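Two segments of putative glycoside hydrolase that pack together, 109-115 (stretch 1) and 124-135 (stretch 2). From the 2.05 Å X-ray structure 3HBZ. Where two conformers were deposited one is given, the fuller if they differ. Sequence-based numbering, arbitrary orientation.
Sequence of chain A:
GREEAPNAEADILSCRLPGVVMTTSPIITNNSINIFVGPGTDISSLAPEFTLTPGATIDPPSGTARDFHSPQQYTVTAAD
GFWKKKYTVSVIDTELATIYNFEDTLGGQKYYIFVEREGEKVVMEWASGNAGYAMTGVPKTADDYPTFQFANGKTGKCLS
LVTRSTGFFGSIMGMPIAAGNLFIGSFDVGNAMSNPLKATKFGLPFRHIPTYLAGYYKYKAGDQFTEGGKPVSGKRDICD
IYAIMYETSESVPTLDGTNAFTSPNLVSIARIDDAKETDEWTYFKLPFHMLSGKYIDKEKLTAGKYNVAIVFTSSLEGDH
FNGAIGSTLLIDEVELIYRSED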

# COMPACT_ATOMS: atom_id res chain seq x y z
N GLN A 109 10.83 -9.56 -8.28
CA GLN A 109 11.08 -8.68 -7.14
C GLN A 109 11.63 -9.50 -5.99
O GLN A 109 11.41 -10.69 -5.93
CB GLN A 109 9.78 -8.02 -6.71
CG GLN A 109 9.12 -7.23 -7.80
CD GLN A 109 9.77 -5.88 -8.04
OE1 GLN A 109 10.54 -5.37 -7.23
NE2 GLN A 109 9.46 -5.30 -9.16
N LYS A 110 12.29 -8.86 -5.06
CA LYS A 110 12.85 -9.57 -3.92
C LYS A 110 11.82 -9.82 -2.83
O LYS A 110 12.06 -10.59 -1.92
CB LYS A 110 14.04 -8.80 -3.33
CG LYS A 110 13.66 -7.61 -2.49
CD LYS A 110 14.86 -6.84 -2.02
CE LYS A 110 14.42 -5.60 -1.31
NZ LYS A 110 15.56 -4.75 -0.98
N TYR A 111 10.67 -9.15 -2.92
CA TYR A 111 9.55 -9.47 -2.04
C TYR A 111 8.26 -9.36 -2.83
O TYR A 111 8.24 -8.85 -3.95
CB TYR A 111 9.53 -8.58 -0.79
CG TYR A 111 9.51 -7.08 -1.09
CD1 TYR A 111 8.38 -6.48 -1.65
CD2 TYR A 111 10.62 -6.26 -0.78
CE1 TYR A 111 8.35 -5.12 -1.92
CE2 TYR A 111 10.62 -4.88 -1.07
CZ TYR A 111 9.49 -4.31 -1.61
OH TYR A 111 9.50 -2.96 -1.89
N TYR A 112 7.17 -9.81 -2.24
CA TYR A 112 5.93 -9.86 -2.93
C TYR A 112 5.24 -8.53 -2.94
O TYR A 112 5.13 -7.85 -1.90
CB TYR A 112 5.01 -10.85 -2.23
CG TYR A 112 5.35 -12.30 -2.55
CD1 TYR A 112 4.97 -12.85 -3.74
CD2 TYR A 112 6.00 -13.10 -1.64
CE1 TYR A 112 5.20 -14.17 -4.03
CE2 TYR A 112 6.25 -14.46 -1.93
CZ TYR A 112 5.85 -14.97 -3.13
OH TYR A 112 6.07 -16.28 -3.48
N ILE A 113 4.75 -8.19 -4.14
CA ILE A 113 3.84 -7.05 -4.38
C ILE A 113 2.63 -7.64 -5.11
O ILE A 113 2.75 -8.19 -6.23
CB ILE A 113 4.53 -5.96 -5.24
CG1 ILE A 113 5.81 -5.38 -4.57
CG2 ILE A 113 3.56 -4.79 -5.65
CD1 ILE A 113 6.78 -4.64 -5.59
N PHE A 114 1.49 -7.61 -4.42
CA PHE A 114 0.19 -8.04 -4.94
C PHE A 114 -0.40 -6.99 -5.83
O PHE A 114 -0.45 -5.79 -5.48
CB PHE A 114 -0.75 -8.28 -3.75
CG PHE A 114 -0.43 -9.51 -2.98
CD1 PHE A 114 -0.98 -10.74 -3.37
CD2 PHE A 114 0.41 -9.46 -1.87
CE1 PHE A 114 -0.67 -11.89 -2.64
CE2 PHE A 114 0.68 -10.62 -1.15
CZ PHE A 114 0.15 -11.83 -1.55
N VAL A 115 -0.87 -7.42 -6.99
CA VAL A 115 -1.50 -6.53 -7.95
C VAL A 115 -2.89 -7.02 -8.35
O VAL A 115 -3.23 -8.20 -8.17
CB VAL A 115 -0.58 -6.38 -9.21
CG1 VAL A 115 0.82 -5.85 -8.74
CG2 VAL A 115 -0.39 -7.73 -9.96
N MSE A 124 -3.96 -1.97 -10.27
CA MSE A 124 -3.65 -1.55 -8.88
C MSE A 124 -2.53 -2.40 -8.28
O MSE A 124 -2.49 -3.63 -8.48
CB MSE A 124 -4.88 -1.66 -7.98
CG MSE A 124 -4.73 -0.87 -6.67
SE MSE A 124 -6.24 -1.10 -5.54
CE MSE A 124 -5.79 -2.84 -4.77
N GLU A 125 -1.63 -1.74 -7.55
CA GLU A 125 -0.64 -2.36 -6.72
C GLU A 125 -0.98 -2.14 -5.24
O GLU A 125 -1.06 -1.00 -4.76
CB GLU A 125 0.75 -1.81 -7.01
CG GLU A 125 1.09 -1.83 -8.49
CD GLU A 125 2.59 -1.68 -8.80
OE1 GLU A 125 3.43 -1.62 -7.85
OE2 GLU A 125 2.90 -1.66 -10.03
N TRP A 126 -1.20 -3.23 -4.52
CA TRP A 126 -1.34 -3.15 -3.06
C TRP A 126 0.01 -2.74 -2.49
O TRP A 126 1.06 -2.98 -3.09
CB TRP A 126 -1.71 -4.50 -2.45
CG TRP A 126 -3.12 -4.96 -2.72
CD1 TRP A 126 -3.56 -5.64 -3.81
CD2 TRP A 126 -4.26 -4.77 -1.86
NE1 TRP A 126 -4.93 -5.87 -3.69
CE2 TRP A 126 -5.37 -5.37 -2.49
CE3 TRP A 126 -4.44 -4.19 -0.61
CZ2 TRP A 126 -6.63 -5.37 -1.93
CZ3 TRP A 126 -5.68 -4.21 -0.03
CH2 TRP A 126 -6.77 -4.79 -0.68
N ALA A 127 -0.03 -2.10 -1.34
CA ALA A 127 1.19 -1.70 -0.62
C ALA A 127 1.31 -2.51 0.66
O ALA A 127 0.30 -3.03 1.18
CB ALA A 127 1.11 -0.20 -0.28
N SER A 128 2.55 -2.60 1.18
CA SER A 128 2.84 -3.14 2.53
C SER A 128 4.06 -2.46 3.06
O SER A 128 4.68 -1.64 2.36
CB SER A 128 3.15 -4.64 2.49
OG SER A 128 4.39 -4.91 1.84
N GLY A 129 4.44 -2.82 4.29
CA GLY A 129 5.70 -2.34 4.83
C GLY A 129 6.96 -3.10 4.41
O GLY A 129 8.01 -2.90 5.02
N ASN A 130 6.86 -3.96 3.39
CA ASN A 130 8.03 -4.73 2.94
C ASN A 130 9.32 -3.93 2.66
O ASN A 130 10.40 -4.31 3.10
CB ASN A 130 7.65 -5.61 1.74
CG ASN A 130 6.87 -6.89 2.15
OD1 ASN A 130 6.74 -7.21 3.33
ND2 ASN A 130 6.36 -7.62 1.15
N ALA A 131 9.20 -2.82 1.94
CA ALA A 131 10.35 -1.94 1.68
C ALA A 131 11.03 -1.50 3.01
O ALA A 131 12.27 -1.35 3.09
CB ALA A 131 9.93 -0.73 0.87
N GLY A 132 10.22 -1.30 4.02
CA GLY A 132 10.71 -0.91 5.33
C GLY A 132 11.43 -2.08 5.99
O GLY A 132 12.51 -1.89 6.55
N TYR A 133 10.81 -3.25 5.97
CA TYR A 133 11.44 -4.44 6.57
C TYR A 133 12.81 -4.79 5.98
O TYR A 133 13.71 -5.29 6.68
CB TYR A 133 10.50 -5.65 6.51
CG TYR A 133 10.93 -6.81 7.43
CD1 TYR A 133 10.81 -6.71 8.79
CD2 TYR A 133 11.40 -8.00 6.91
CE1 TYR A 133 11.22 -7.77 9.66
CE2 TYR A 133 11.76 -9.08 7.74
CZ TYR A 133 11.69 -8.95 9.12
OH TYR A 133 12.08 -9.99 9.94
N ALA A 134 12.96 -4.57 4.68
CA ALA A 134 14.23 -4.80 4.00
C ALA A 134 15.37 -4.03 4.66
O ALA A 134 16.52 -4.50 4.71
CB ALA A 134 14.12 -4.40 2.49
N MSE A 135 15.03 -2.87 5.23
CA MSE A 135 16.00 -2.00 5.86
C MSE A 135 16.50 -2.53 7.20
O MSE A 135 17.52 -2.05 7.67
CB MSE A 135 15.44 -0.57 6.05
CG MSE A 135 15.18 0.14 4.74
SE MSE A 135 14.28 1.85 5.07
CE MSE A 135 15.62 2.77 6.04
O HOH W 1 4.17 -5.55 -0.73
O HOH W 2 1.73 -5.61 -2.16

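The two stretches meet as a short antiparallel pairing that opens into a looser packing of loop against helix. At the paired end, Val-115 and Glu-125 lie opposite each other as a non-hydrogen-bonded pair, with their side chains on the same face of the sheet. Chi1 of Val-115 (-57°) and of Glu-125 (-50°) are both m, and Val-115 CG1 rests 4.0 Å from Glu-125 CG, so the aliphatic part of the glutamate serves as a hydrophobic neighbor. The backbones are close enough for a CA-H...O contact, Val-115 CA to Met-124 O, at 3.1 Å.

The strongest direct link follows: Trp-126 N donates to Phe-114 O at 2.8 Å. The m rotamer of Trp-126 brings its indole alongside, with Phe-114 O at the ring edge and Trp-126 CD1 3.9 Å from Phe-114 CB. The Phe-114 ring, also m at chi1, leads away from this contact, leaving its CB to meet the indole. Both aromatic residues are buried, as suits their large apolar surfaces.

Beyond this point the chains separate and water fills the gap. One water accepts from Phe-114 N (3.0 Å) and donates weakly to Trp-126 O (2.9 Å); another joins Tyr-112 O (2.8 Å) to Ser-128 OG (2.7 Å). Ser-128, with chi1 p, also accepts from Asn-130 N at its OG (3.1 Å), so one small hydroxyl serves both the helix start and the water bridge.

At the helix, Tyr-111 adopts chi1 p (56°), which lays its ring against Asn-130: Asn-130 CB sits over the ring face, 3.6 Å from the centroid, in a CH-pi contact. Asn-130, m at chi1, can also send ND2 to Tyr-112 O in a weak 3.3 Å hydrogen bond. The small methyl of Ala-131 fits near the phenol, its CB 3.6 Å from Tyr-111 OH.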